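Local coordinates for protein lactaldehyde dehydrogenase (Methanocaldococcus jannaschii, PDB 3PQA) that oxidises lactaldehyde to lactate with NAD(+), a step in coenzyme F420 biosynthesis, and works as a homotetramer of the aldehyde dehydrogenase family, at residues N248-D253 / G279-D284; C275-M280 / S424-Q429; T379-M384 / S407-E412; G394-I399 / M432-V437; A398-D403 / V420-S425. One frame throughout, in Å; residues are numbered along the deposited sequence.

How the interactions relate
Four of the five contacts reach one mixed beta sheet of the aldehyde dehydrogenase catalytic domain. Interaction 1, first along the chain, pairs strands 246-250 and 278-284. Interaction 5 pairs strands 396-400 and 418-421, its centre about 9 Å from that of interaction 1, and strands 246-250 and 396-400 also pair. Interaction 3 lies next to both and is nested in the loop closed by interaction 2. Interactions 4 and 5 start from the same strand. Interactions 2 and 4, with centres about 8 Å apart, sit at the other end of these strands, around the probable catalytic Cys275, and their segments alternate. The sheet carries the active-site loops at one end, and strand 418-421 continues it into the second subunit.

Interaction 1: residues N248-D253 / G279-D284; sequences NIVLKD and GMILVD
Asn248, Ile249 and Val250 run parallel to Ile281, Leu282 and Val283, with the strand axes 4.6 Å apart at their closest and their directions differing by 16°. Four backbone hydrogen bonds hold the ladder. Asn248 N gives to Met280 O, and Leu282 N gives to Asn248 O. Val250 N then meets Leu282 O at 2.7 Å. Asp284 N closes the series on Val250 O. A CA-H contact adds to this, with Ile281 CA 3.2 Å from Asn248 O.

Ile249 and Leu282 share one face of the sheet. Their chains cross at a slant, and CG1 of Ile249 meets CD1 of Leu282 at 4.1 Å. Val250 lies on the other face with Ile281 and Val283. Its CG1 is anti to the backbone N (chi1 178°), which leaves CG2 beside that N and next to Ile281 CG2, 4.1 Å away. Val250 CB also packs on Val283 CG2. Past the strand end, Lys252 CB rests 3.8 Å from Asp284 CG. A water bridges this pair: it accepts from Lys252 N at 2.9 Å and donates to Asp284 OD1 at 2.7 Å. Asp284 OD2 is taken by Ser286 N, and Asn248 OD1 by Ser425 N.

The two strands belong to a beta-alpha-beta unit, connected by helix 256-268. Leu263 of that helix packs on Val250 and Ile281, while helix 384-388 covers Ile249 and Leu282. Strand 396-400 pairs with 246-250, and strand 373-379 pairs with 278-284.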
# COMPACT_ATOMS: atom_id res chain seq x y z
N ASN B 248 7.34 12.08 29.89
CA ASN B 248 5.96 12.49 29.72
C ASN B 248 5.89 13.97 30.09
O ASN B 248 6.21 14.33 31.19
CB ASN B 248 5.05 11.65 30.63
CG ASN B 248 4.86 10.22 30.13
OD1 ASN B 248 3.76 9.84 29.73
ND2 ASN B 248 5.93 9.40 30.17
N ILE B 249 5.42 14.79 29.15
CA ILE B 249 5.55 16.25 29.23
C ILE B 249 4.18 16.86 29.44
O ILE B 249 3.26 16.55 28.71
CB ILE B 249 6.13 16.79 27.90
CG1 ILE B 249 7.58 16.31 27.75
CG2 ILE B 249 5.96 18.34 27.78
CD1 ILE B 249 8.14 16.39 26.34
N VAL B 250 4.06 17.74 30.43
CA VAL B 250 2.77 18.36 30.73
C VAL B 250 2.95 19.85 30.53
O VAL B 250 3.63 20.51 31.34
CB VAL B 250 2.31 18.07 32.17
CG1 VAL B 250 0.96 18.77 32.49
CG2 VAL B 250 2.20 16.57 32.43
N LEU B 251 2.38 20.38 29.44
CA LEU B 251 2.47 21.83 29.17
C LEU B 251 1.45 22.60 30.01
O LEU B 251 0.50 22.03 30.53
CB LEU B 251 2.27 22.13 27.68
CG LEU B 251 3.28 21.51 26.71
CD1 LEU B 251 3.13 22.13 25.34
CD2 LEU B 251 4.69 21.71 27.20
N LYS B 252 1.65 23.91 30.14
CA LYS B 252 0.81 24.71 31.03
C LYS B 252 -0.66 24.79 30.61
O LYS B 252 -1.51 25.14 31.42
CB LYS B 252 1.39 26.12 31.22
CG LYS B 252 1.39 26.97 29.96
CD LYS B 252 2.08 28.32 30.22
CE LYS B 252 2.12 29.18 28.97
NZ LYS B 252 3.06 28.62 27.94
N ASP B 253 -0.95 24.48 29.34
CA ASP B 253 -2.33 24.49 28.87
C ASP B 253 -3.02 23.12 28.92
O ASP B 253 -4.14 22.97 28.44
CB ASP B 253 -2.41 25.07 27.45
CG ASP B 253 -1.88 24.11 26.41
OD1 ASP B 253 -0.81 23.50 26.65
OD2 ASP B 253 -2.55 23.94 25.38
N GLY B 279 8.72 7.18 32.81
CA GLY B 279 10.08 7.24 33.38
C GLY B 279 10.38 8.58 34.03
O GLY B 279 11.18 8.65 34.98
N MET B 280 9.79 9.65 33.51
CA MET B 280 9.91 10.97 34.14
C MET B 280 8.75 11.82 33.69
O MET B 280 8.19 11.60 32.60
CB MET B 280 11.28 11.64 33.80
CG MET B 280 11.53 12.05 32.33
SD MET B 280 13.18 12.79 32.00
CE MET B 280 13.97 11.50 31.00
N ILE B 281 8.35 12.77 34.53
CA ILE B 281 7.30 13.73 34.14
C ILE B 281 7.98 15.09 34.15
O ILE B 281 8.58 15.47 35.17
CB ILE B 281 6.08 13.72 35.11
CG1 ILE B 281 5.42 12.34 35.13
CG2 ILE B 281 5.05 14.82 34.74
CD1 ILE B 281 4.28 12.19 36.14
N LEU B 282 7.91 15.79 33.01
CA LEU B 282 8.32 17.18 32.91
C LEU B 282 7.05 18.03 32.95
O LEU B 282 6.12 17.80 32.19
CB LEU B 282 9.12 17.43 31.63
CG LEU B 282 10.22 16.41 31.31
CD1 LEU B 282 10.93 16.79 30.00
CD2 LEU B 282 11.21 16.34 32.46
N VAL B 283 7.01 19.00 33.86
CA VAL B 283 5.82 19.81 34.04
C VAL B 283 6.18 21.29 34.06
O VAL B 283 7.18 21.69 34.65
CB VAL B 283 5.00 19.38 35.31
CG1 VAL B 283 5.83 19.51 36.60
CG2 VAL B 283 3.68 20.16 35.40
N ASP B 284 5.38 22.10 33.37
CA ASP B 284 5.62 23.54 33.35
C ASP B 284 5.64 24.11 34.77
O ASP B 284 4.76 23.79 35.57
CB ASP B 284 4.57 24.27 32.53
CG ASP B 284 4.99 25.68 32.19
OD1 ASP B 284 5.59 25.87 31.12
OD2 ASP B 284 4.75 26.60 33.02
O HOH W 1 4.21 24.73 29.06

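Interaction 2: residues C275-M280 / S424-Q429; sequences CISVGM and SSLFRQ
Ile276 fills the middle of this contact, leaning over the beta turn that starts at Ser424. Its CG1 sits between the backbone N and the carbonyl carbon (chi1 50°), and the chain is extended beyond it. This carries CD1 onto the Leu426 carbonyl, 3.1 Å from Leu426 O. The same methyl touches Arg428 CB at 4.0 Å, so it spans the end of the turn. Nearer the backbone, Ile276 CB lies 3.4 Å from Ser425 O.

Ser425 makes the polar link. Its OG donates to Ile276 O over 2.8 Å, reaching it 30° out of the carbonyl plane. With chi1 at 58°, the hydroxyl is swung back over its own backbone and faces the incoming chain. This satisfies a buried carbonyl of the loop right after Cys275.

Leu426 comes in from the flank, and its CD1 touches Ile276 CG1 at 4.1 Å. Further on, Val278 CG2 packs on Ser424 CB, also at 4.1 Å. Ser424 OG turns inward and accepts from Leu426 N at 3.1 Å. This is an ST turn, set within a type I beta turn from Ser424 to Phe427. It probably helps hold the turn, whose own backbone bond from Phe427 N to Ser424 O is weak.

The arrangement belongs to the active site of an aldehyde dehydrogenase. Cys275, probably the catalytic nucleophile, lies just before Ile276. The extended Arg428 side chain comes to about 6 Å from that of Glu241, which is probably the other active-site residue. The 424-429 loop thus backs the cysteine loop where it enters strand 278-284.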
# COMPACT_ATOMS: atom_id res chain seq x y z
N CYS B 275 8.00 -1.66 29.45
CA CYS B 275 9.04 -0.95 28.71
C CYS B 275 8.63 0.49 28.40
O CYS B 275 9.49 1.34 28.24
CB CYS B 275 9.45 -1.66 27.43
SG CYS B 275 8.12 -1.92 26.34
N ILE B 276 7.32 0.73 28.29
CA ILE B 276 6.79 2.08 28.00
C ILE B 276 6.17 2.82 29.21
O ILE B 276 5.50 3.84 29.05
CB ILE B 276 5.81 2.07 26.79
CG1 ILE B 276 4.74 0.99 26.95
CG2 ILE B 276 6.58 1.89 25.48
CD1 ILE B 276 3.70 0.98 25.82
N SER B 277 6.41 2.28 30.41
CA SER B 277 6.05 2.95 31.67
C SER B 277 6.64 4.36 31.75
O SER B 277 7.69 4.65 31.17
CB SER B 277 6.57 2.16 32.88
OG SER B 277 5.92 0.90 32.99
N VAL B 278 5.92 5.23 32.44
CA VAL B 278 6.36 6.60 32.65
C VAL B 278 7.70 6.55 33.40
O VAL B 278 7.80 5.96 34.48
CB VAL B 278 5.32 7.38 33.48
CG1 VAL B 278 5.87 8.75 33.97
CG2 VAL B 278 4.01 7.55 32.67
N GLY B 279 8.72 7.18 32.81
CA GLY B 279 10.08 7.24 33.38
C GLY B 279 10.38 8.58 34.03
O GLY B 279 11.18 8.65 34.98
N MET B 280 9.79 9.65 33.51
CA MET B 280 9.91 10.97 34.14
C MET B 280 8.75 11.82 33.69
O MET B 280 8.19 11.60 32.60
CB MET B 280 11.28 11.64 33.80
CG MET B 280 11.53 12.05 32.33
SD MET B 280 13.18 12.79 32.00
CE MET B 280 13.97 11.50 31.00
N SER B 424 -0.57 8.95 28.27
CA SER B 424 0.82 8.75 28.72
C SER B 424 1.60 7.89 27.72
O SER B 424 1.03 7.35 26.78
CB SER B 424 0.87 8.07 30.10
OG SER B 424 0.71 6.66 29.96
N SER B 425 2.90 7.76 27.98
CA SER B 425 3.78 6.91 27.16
C SER B 425 3.33 5.45 27.13
O SER B 425 3.70 4.72 26.20
CB SER B 425 5.22 7.00 27.66
OG SER B 425 5.32 6.63 29.02
N LEU B 426 2.56 5.03 28.13
CA LEU B 426 2.12 3.62 28.24
C LEU B 426 1.19 3.13 27.11
O LEU B 426 0.98 1.91 26.94
CB LEU B 426 1.49 3.37 29.63
CG LEU B 426 1.18 1.94 30.01
CD1 LEU B 426 2.46 1.21 30.40
CD2 LEU B 426 0.22 1.92 31.17
N PHE B 427 0.68 4.05 26.30
CA PHE B 427 -0.25 3.65 25.25
C PHE B 427 0.38 2.76 24.16
O PHE B 427 1.41 3.09 23.60
CB PHE B 427 -0.91 4.87 24.61
CG PHE B 427 -1.91 4.50 23.57
CD1 PHE B 427 -3.19 4.10 23.95
CD2 PHE B 427 -1.56 4.45 22.22
CE1 PHE B 427 -4.12 3.70 22.99
CE2 PHE B 427 -2.48 4.05 21.26
CZ PHE B 427 -3.76 3.68 21.65
N ARG B 428 -0.25 1.63 23.89
CA ARG B 428 0.08 0.84 22.70
C ARG B 428 -1.18 0.16 22.18
O ARG B 428 -1.77 -0.67 22.87
CB ARG B 428 1.14 -0.23 23.00
CG ARG B 428 1.43 -1.12 21.79
CD ARG B 428 2.09 -2.40 22.20
NE ARG B 428 2.44 -3.21 21.02
CZ ARG B 428 3.19 -4.30 21.03
NH1 ARG B 428 3.72 -4.77 22.18
NH2 ARG B 428 3.44 -4.93 19.89
N GLN B 429 -1.61 0.52 20.97
CA GLN B 429 -2.71 -0.20 20.33
C GLN B 429 -2.06 -1.38 19.66
O GLN B 429 -1.08 -1.20 18.92
CB GLN B 429 -3.44 0.69 19.33
CG GLN B 429 -4.71 0.07 18.75
CD GLN B 429 -5.55 1.11 18.06
OE1 GLN B 429 -6.11 1.99 18.72
NE2 GLN B 429 -5.61 1.04 16.74

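Interaction 3: residues T379-M384 / S407-E412; sequences TNEEEM and SLKFAE
Lys409 NZ forms a salt bridge with Glu382 of the loop opposite, 3.5 Å from Glu382 OE1. Glu382 OE2 is only slightly farther from Lys409 NZ, at 3.7 Å, so the ammonium faces both oxygens. The Glu382 chain points away at its root and then bends at chi2 (-50°), which brings the carboxylate back across the lysine chain at about a right angle. Glu381 OE2 is merely near, 4.1 Å from Lys409 NZ and too far for a salt bridge. The stronger partner of Glu381 is Lys406, which binds its OE1.

Phe410 makes the apolar half of the contact. Met384 CB comes to the ring edge, in its plane, 3.9 Å from Phe410 CE2. Glu381 O also lies near the ring plane, 4.1 Å from Phe410 CZ. Ile249 and Ile385 pack on the same ring.

The contact joins the lead-in of helix 384-388 to helix 404-413, away from the active site and the NAD(+) site. Its ion pair is long and Glu382 is exposed, so the charges probably add only modest attraction. Phe410 buries more surface here than any other single residue, with Met384 CB at its edge, while Lys409 and the two glutamates make up much of the rest.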
# COMPACT_ATOMS: atom_id res chain seq x y z
N THR B 379 10.00 22.70 34.98
CA THR B 379 10.86 23.42 34.06
C THR B 379 10.08 24.37 33.17
O THR B 379 8.86 24.43 33.25
CB THR B 379 11.70 22.43 33.20
OG1 THR B 379 12.67 23.17 32.45
CG2 THR B 379 10.82 21.64 32.26
N ASN B 380 10.78 25.11 32.31
CA ASN B 380 10.10 25.91 31.31
C ASN B 380 9.93 25.15 30.00
O ASN B 380 10.66 24.21 29.70
CB ASN B 380 10.82 27.24 31.10
CG ASN B 380 10.61 28.18 32.26
OD1 ASN B 380 9.47 28.46 32.65
ND2 ASN B 380 11.70 28.68 32.82
N GLU B 381 8.97 25.59 29.20
CA GLU B 381 8.62 24.86 27.99
C GLU B 381 9.83 24.62 27.07
O GLU B 381 10.02 23.52 26.56
CB GLU B 381 7.53 25.60 27.23
CG GLU B 381 6.99 24.82 26.08
CD GLU B 381 5.80 25.48 25.48
OE1 GLU B 381 4.85 25.83 26.23
OE2 GLU B 381 5.82 25.63 24.25
N GLU B 382 10.67 25.65 26.91
CA GLU B 382 11.77 25.57 25.95
C GLU B 382 12.90 24.62 26.32
O GLU B 382 13.76 24.35 25.49
CB GLU B 382 12.30 26.96 25.59
CG GLU B 382 11.32 27.79 24.76
CD GLU B 382 10.77 27.05 23.54
OE1 GLU B 382 9.60 27.33 23.17
OE2 GLU B 382 11.48 26.20 22.96
N GLU B 383 12.88 24.12 27.55
CA GLU B 383 13.89 23.17 28.03
C GLU B 383 13.45 21.72 27.82
O GLU B 383 14.25 20.78 27.93
CB GLU B 383 14.12 23.36 29.53
CG GLU B 383 14.52 24.75 29.94
CD GLU B 383 15.82 25.18 29.29
OE1 GLU B 383 15.91 26.37 28.90
OE2 GLU B 383 16.75 24.35 29.16
N MET B 384 12.16 21.55 27.55
CA MET B 384 11.53 20.23 27.67
C MET B 384 12.00 19.23 26.63
O MET B 384 12.26 18.06 26.97
CB MET B 384 10.00 20.37 27.67
CG MET B 384 9.45 20.93 28.97
SD MET B 384 7.68 21.26 28.90
CE MET B 384 7.41 21.76 30.62
N SER B 407 1.85 20.78 19.88
CA SER B 407 1.79 19.31 19.79
C SER B 407 2.60 18.78 18.61
O SER B 407 3.31 17.78 18.73
CB SER B 407 0.35 18.78 19.74
OG SER B 407 -0.28 19.09 18.51
N LEU B 408 2.49 19.48 17.48
CA LEU B 408 3.19 19.07 16.26
C LEU B 408 4.69 19.30 16.36
O LEU B 408 5.47 18.46 15.91
CB LEU B 408 2.64 19.79 15.03
CG LEU B 408 1.15 19.62 14.74
CD1 LEU B 408 0.75 20.41 13.50
CD2 LEU B 408 0.76 18.14 14.61
N LYS B 409 5.08 20.43 16.95
CA LYS B 409 6.49 20.74 17.19
C LYS B 409 7.12 19.65 18.05
O LYS B 409 8.16 19.10 17.68
CB LYS B 409 6.66 22.12 17.84
CG LYS B 409 8.10 22.51 18.16
CD LYS B 409 8.16 23.80 18.99
CE LYS B 409 8.98 23.61 20.26
NZ LYS B 409 8.55 24.53 21.38
N PHE B 410 6.48 19.34 19.17
CA PHE B 410 6.99 18.29 20.07
C PHE B 410 6.99 16.93 19.37
O PHE B 410 7.97 16.19 19.46
CB PHE B 410 6.19 18.24 21.37
CG PHE B 410 6.67 19.22 22.40
CD1 PHE B 410 6.27 20.55 22.35
CD2 PHE B 410 7.51 18.82 23.43
CE1 PHE B 410 6.70 21.46 23.33
CE2 PHE B 410 7.95 19.72 24.41
CZ PHE B 410 7.54 21.05 24.35
N ALA B 411 5.90 16.61 18.67
CA ALA B 411 5.80 15.30 17.99
C ALA B 411 6.92 15.09 16.99
O ALA B 411 7.48 13.99 16.90
CB ALA B 411 4.43 15.15 17.30
N GLU B 412 7.27 16.14 16.26
CA GLU B 412 8.32 16.01 15.26
C GLU B 412 9.72 16.00 15.86
O GLU B 412 10.59 15.30 15.35
CB GLU B 412 8.17 17.07 14.18
CG GLU B 412 6.92 16.85 13.34
CD GLU B 412 6.66 17.97 12.37
OE1 GLU B 412 5.74 17.82 11.54
OE2 GLU B 412 7.38 18.99 12.45

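Interaction 4: residues G394-I399 / M432-V437; sequences GLHSAI and MPFGGV
Gly394, Leu395 and His396 lead into strand 396-400 of the catalytic domain, and they meet the 432-437 loop beside the probable active site of this aldehyde dehydrogenase.

Gly394 and Val437 join through their backbones. Val437 N donates to Gly394 O at 2.9 Å in a nearly straight bond, but it approaches from 45° above the carbonyl plane. Val437 CG2 lies over the same oxygen, at 3.4 Å. The bare CA of Gly394 leaves room for this methyl.

Leu395 points away at its root. Its CG lies opposite the backbone N (chi1 -168°), and the branch curls back so that CD1 presses on the Gly435-Gly436 peptide, 3.5 Å from Gly435 C. The bare CA of Gly436 faces this methyl. The Leu395 side chain is also about 4 Å from that of Cys275, and Gly435 lies close to the side chain of Glu241. The contact therefore lies next to both probable active-site residues.

His396 pairs with Phe434 in an offset edge-to-face stack. The edge of Phe434 is turned to the face of the imidazole, with planes 84° apart and centroids separated by 5.3 Å. Met432 and His396 approach each other from opposite directions, with Met432 CE at the edge of the imidazole, 3.8 Å from His396 CE1. Ser425 O takes His396 ND1, which helps fix the turn of the ring. The Met432-Pro433 end of the loop packs on the second subunit.

On the other ring nitrogen, a water lies in the imidazole plane 2.8 Å from His396 NE2, and it accepts from Gly435 N at 3.0 Å.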
# COMPACT_ATOMS: atom_id res chain seq x y z
N GLY B 394 15.08 5.74 23.43
CA GLY B 394 14.14 6.42 22.56
C GLY B 394 12.94 5.56 22.22
O GLY B 394 12.62 5.37 21.04
N LEU B 395 12.29 5.02 23.25
CA LEU B 395 11.09 4.20 23.04
C LEU B 395 9.82 5.06 22.89
O LEU B 395 9.46 5.42 21.77
CB LEU B 395 10.95 3.15 24.14
CG LEU B 395 9.90 2.07 23.88
CD1 LEU B 395 10.01 1.50 22.45
CD2 LEU B 395 10.02 0.96 24.90
N HIS B 396 9.15 5.41 23.99
CA HIS B 396 7.96 6.27 23.91
C HIS B 396 8.13 7.59 24.67
O HIS B 396 8.84 7.66 25.66
CB HIS B 396 6.74 5.52 24.43
CG HIS B 396 6.02 4.70 23.40
ND1 HIS B 396 4.72 4.29 23.55
CD2 HIS B 396 6.42 4.24 22.19
CE1 HIS B 396 4.35 3.60 22.48
NE2 HIS B 396 5.37 3.56 21.64
N SER B 397 7.44 8.62 24.19
CA SER B 397 7.34 9.89 24.88
C SER B 397 5.88 10.33 24.82
O SER B 397 5.09 9.78 24.04
CB SER B 397 8.24 10.92 24.20
OG SER B 397 7.91 11.05 22.82
N ALA B 398 5.51 11.30 25.64
CA ALA B 398 4.13 11.79 25.63
C ALA B 398 4.13 13.27 25.92
O ALA B 398 5.05 13.77 26.60
CB ALA B 398 3.25 11.05 26.65
N ILE B 399 3.11 13.94 25.42
CA ILE B 399 2.89 15.36 25.66
C ILE B 399 1.40 15.64 25.89
O ILE B 399 0.54 15.16 25.14
CB ILE B 399 3.44 16.24 24.52
CG1 ILE B 399 3.11 17.71 24.80
CG2 ILE B 399 2.88 15.81 23.16
CD1 ILE B 399 3.97 18.66 24.08
N MET B 432 -0.77 -1.32 15.95
CA MET B 432 0.08 -0.22 15.47
C MET B 432 1.54 -0.68 15.37
O MET B 432 1.93 -1.58 16.10
CB MET B 432 -0.06 1.01 16.40
CG MET B 432 0.82 0.99 17.66
SD MET B 432 0.48 2.45 18.75
CE MET B 432 2.03 2.41 19.68
N PRO B 433 2.34 -0.08 14.46
CA PRO B 433 3.76 -0.46 14.48
C PRO B 433 4.37 0.04 15.78
O PRO B 433 4.11 1.18 16.17
CB PRO B 433 4.36 0.25 13.26
CG PRO B 433 3.42 1.38 12.96
CD PRO B 433 2.04 0.92 13.41
N PHE B 434 5.12 -0.81 16.46
CA PHE B 434 5.57 -0.50 17.81
C PHE B 434 7.05 -0.78 17.99
O PHE B 434 7.52 -1.87 17.69
CB PHE B 434 4.77 -1.33 18.83
CG PHE B 434 5.28 -1.20 20.25
CD1 PHE B 434 5.17 0.00 20.93
CD2 PHE B 434 5.88 -2.30 20.89
CE1 PHE B 434 5.66 0.12 22.25
CE2 PHE B 434 6.36 -2.19 22.20
CZ PHE B 434 6.25 -0.99 22.88
N GLY B 435 7.79 0.21 18.49
CA GLY B 435 9.20 -0.03 18.76
C GLY B 435 9.99 1.23 19.01
O GLY B 435 9.41 2.32 19.05
N GLY B 436 11.30 1.09 19.19
CA GLY B 436 12.15 2.19 19.67
C GLY B 436 13.29 2.57 18.74
O GLY B 436 13.68 1.79 17.86
N VAL B 437 13.81 3.79 18.93
CA VAL B 437 15.03 4.25 18.26
C VAL B 437 16.13 4.38 19.31
O VAL B 437 15.92 4.00 20.47
CB VAL B 437 14.79 5.56 17.47
CG1 VAL B 437 13.75 5.31 16.38
CG2 VAL B 437 14.34 6.72 18.40
O HOH W 2 6.12 2.65 19.09

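Interaction 5: residues A398-D403 / V420-S425; sequences AIFTND and VINDSS
Ile399 takes part in both strand bonds between 398-400 and 420-421, which run parallel. Its N gives to Val420 O at 2.9 Å, and its O accepts from Asn422 N at 2.8 Å. Val420 O also receives a CA-H contact from Ala398.

Beyond the strand end, the Asn422 side chain takes over the pairing. Its OD1 accepts from Thr401 N at 3.0 Å, while its ND2 gives to Thr401 O at 2.8 Å. Both ends of the amide are used, so its rotation is fixed. The backbone of Asn422 has positive phi (66°), where the chain leaves the strand.

Thr401 OG1 accepts from Asp403 N, an ST turn, and is hydrogen-bonded to Asp253 OD1 as well. Asp423 OD1 is met by Ser424 N from above the carboxylate plane, and OD2 forms a salt bridge with Arg122 of the second subunit. Asp423 O is the exception: it is buried against Ala398 CB at 3.3 Å and has no polar partner. Phe400 CZ packs on the same peptide, 3.3 Å from Asp423 C. Ile399 CG2 and Ile421 CG1 lie side by side, 3.6 Å apart.

The strands form a beta-alpha-beta unit through helix 404-413, whose Phe410 packs on Ile399. Strand 246-250 also pairs with 396-400, helix 256-268 covers Phe400, and a parallel strand of the second subunit continues the sheet beyond Val420 and Ile421.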
# COMPACT_ATOMS: atom_id res chain seq x y z
N ALA B 398 5.51 11.30 25.64
CA ALA B 398 4.13 11.79 25.63
C ALA B 398 4.13 13.27 25.92
O ALA B 398 5.05 13.77 26.60
CB ALA B 398 3.25 11.05 26.65
N ILE B 399 3.11 13.94 25.42
CA ILE B 399 2.89 15.36 25.66
C ILE B 399 1.40 15.64 25.89
O ILE B 399 0.54 15.16 25.14
CB ILE B 399 3.44 16.24 24.52
CG1 ILE B 399 3.11 17.71 24.80
CG2 ILE B 399 2.88 15.81 23.16
CD1 ILE B 399 3.97 18.66 24.08
N PHE B 400 1.12 16.42 26.92
CA PHE B 400 -0.23 16.82 27.24
C PHE B 400 -0.33 18.30 26.96
O PHE B 400 0.39 19.10 27.56
CB PHE B 400 -0.54 16.50 28.71
CG PHE B 400 -0.57 15.03 29.01
CD1 PHE B 400 0.61 14.33 29.25
CD2 PHE B 400 -1.79 14.34 29.04
CE1 PHE B 400 0.58 12.96 29.50
CE2 PHE B 400 -1.83 12.97 29.30
CZ PHE B 400 -0.64 12.28 29.55
N THR B 401 -1.21 18.66 26.02
CA THR B 401 -1.42 20.04 25.60
C THR B 401 -2.68 20.09 24.76
O THR B 401 -3.10 19.06 24.21
CB THR B 401 -0.20 20.61 24.78
OG1 THR B 401 -0.41 22.00 24.47
CG2 THR B 401 0.05 19.81 23.47
N ASN B 402 -3.29 21.28 24.69
CA ASN B 402 -4.42 21.54 23.81
C ASN B 402 -4.03 22.39 22.61
O ASN B 402 -4.89 22.79 21.82
CB ASN B 402 -5.54 22.24 24.60
CG ASN B 402 -6.27 21.29 25.53
OD1 ASN B 402 -6.64 20.18 25.14
ND2 ASN B 402 -6.48 21.72 26.77
N ASP B 403 -2.73 22.67 22.46
CA ASP B 403 -2.21 23.59 21.44
C ASP B 403 -1.75 22.81 20.18
O ASP B 403 -0.84 21.98 20.25
CB ASP B 403 -1.03 24.35 22.07
CG ASP B 403 -0.50 25.49 21.20
OD1 ASP B 403 -0.09 25.25 20.05
OD2 ASP B 403 -0.43 26.63 21.74
N VAL B 420 2.98 10.06 22.11
CA VAL B 420 1.56 10.02 22.47
C VAL B 420 1.13 11.42 22.89
O VAL B 420 1.77 12.04 23.73
CB VAL B 420 1.31 9.01 23.62
CG1 VAL B 420 -0.20 8.79 23.86
CG2 VAL B 420 1.99 7.67 23.34
N ILE B 421 0.04 11.92 22.30
CA ILE B 421 -0.48 13.24 22.62
C ILE B 421 -1.76 13.07 23.43
O ILE B 421 -2.70 12.39 23.00
CB ILE B 421 -0.70 14.09 21.34
CG1 ILE B 421 0.66 14.40 20.68
CG2 ILE B 421 -1.50 15.37 21.66
CD1 ILE B 421 0.62 14.68 19.18
N ASN B 422 -1.75 13.64 24.63
CA ASN B 422 -2.88 13.59 25.57
C ASN B 422 -3.24 12.21 26.15
O ASN B 422 -4.34 11.99 26.66
CB ASN B 422 -4.09 14.37 25.01
CG ASN B 422 -3.84 15.86 24.97
OD1 ASN B 422 -3.11 16.37 25.82
ND2 ASN B 422 -4.41 16.57 23.99
N ASP B 423 -2.27 11.30 26.11
CA ASP B 423 -2.30 10.08 26.93
C ASP B 423 -0.84 9.82 27.29
O ASP B 423 0.04 10.44 26.70
CB ASP B 423 -2.94 8.91 26.16
CG ASP B 423 -3.33 7.73 27.06
OD1 ASP B 423 -3.16 7.80 28.30
OD2 ASP B 423 -3.82 6.73 26.51
N SER B 424 -0.57 8.95 28.27
CA SER B 424 0.82 8.75 28.72
C SER B 424 1.60 7.89 27.72
O SER B 424 1.03 7.35 26.78
CB SER B 424 0.87 8.07 30.10
OG SER B 424 0.71 6.66 29.96
N SER B 425 2.90 7.76 27.98
CA SER B 425 3.78 6.91 27.16
C SER B 425 3.33 5.45 27.13
O SER B 425 3.70 4.72 26.20
CB SER B 425 5.22 7.00 27.66
OG SER B 425 5.32 6.63 29.02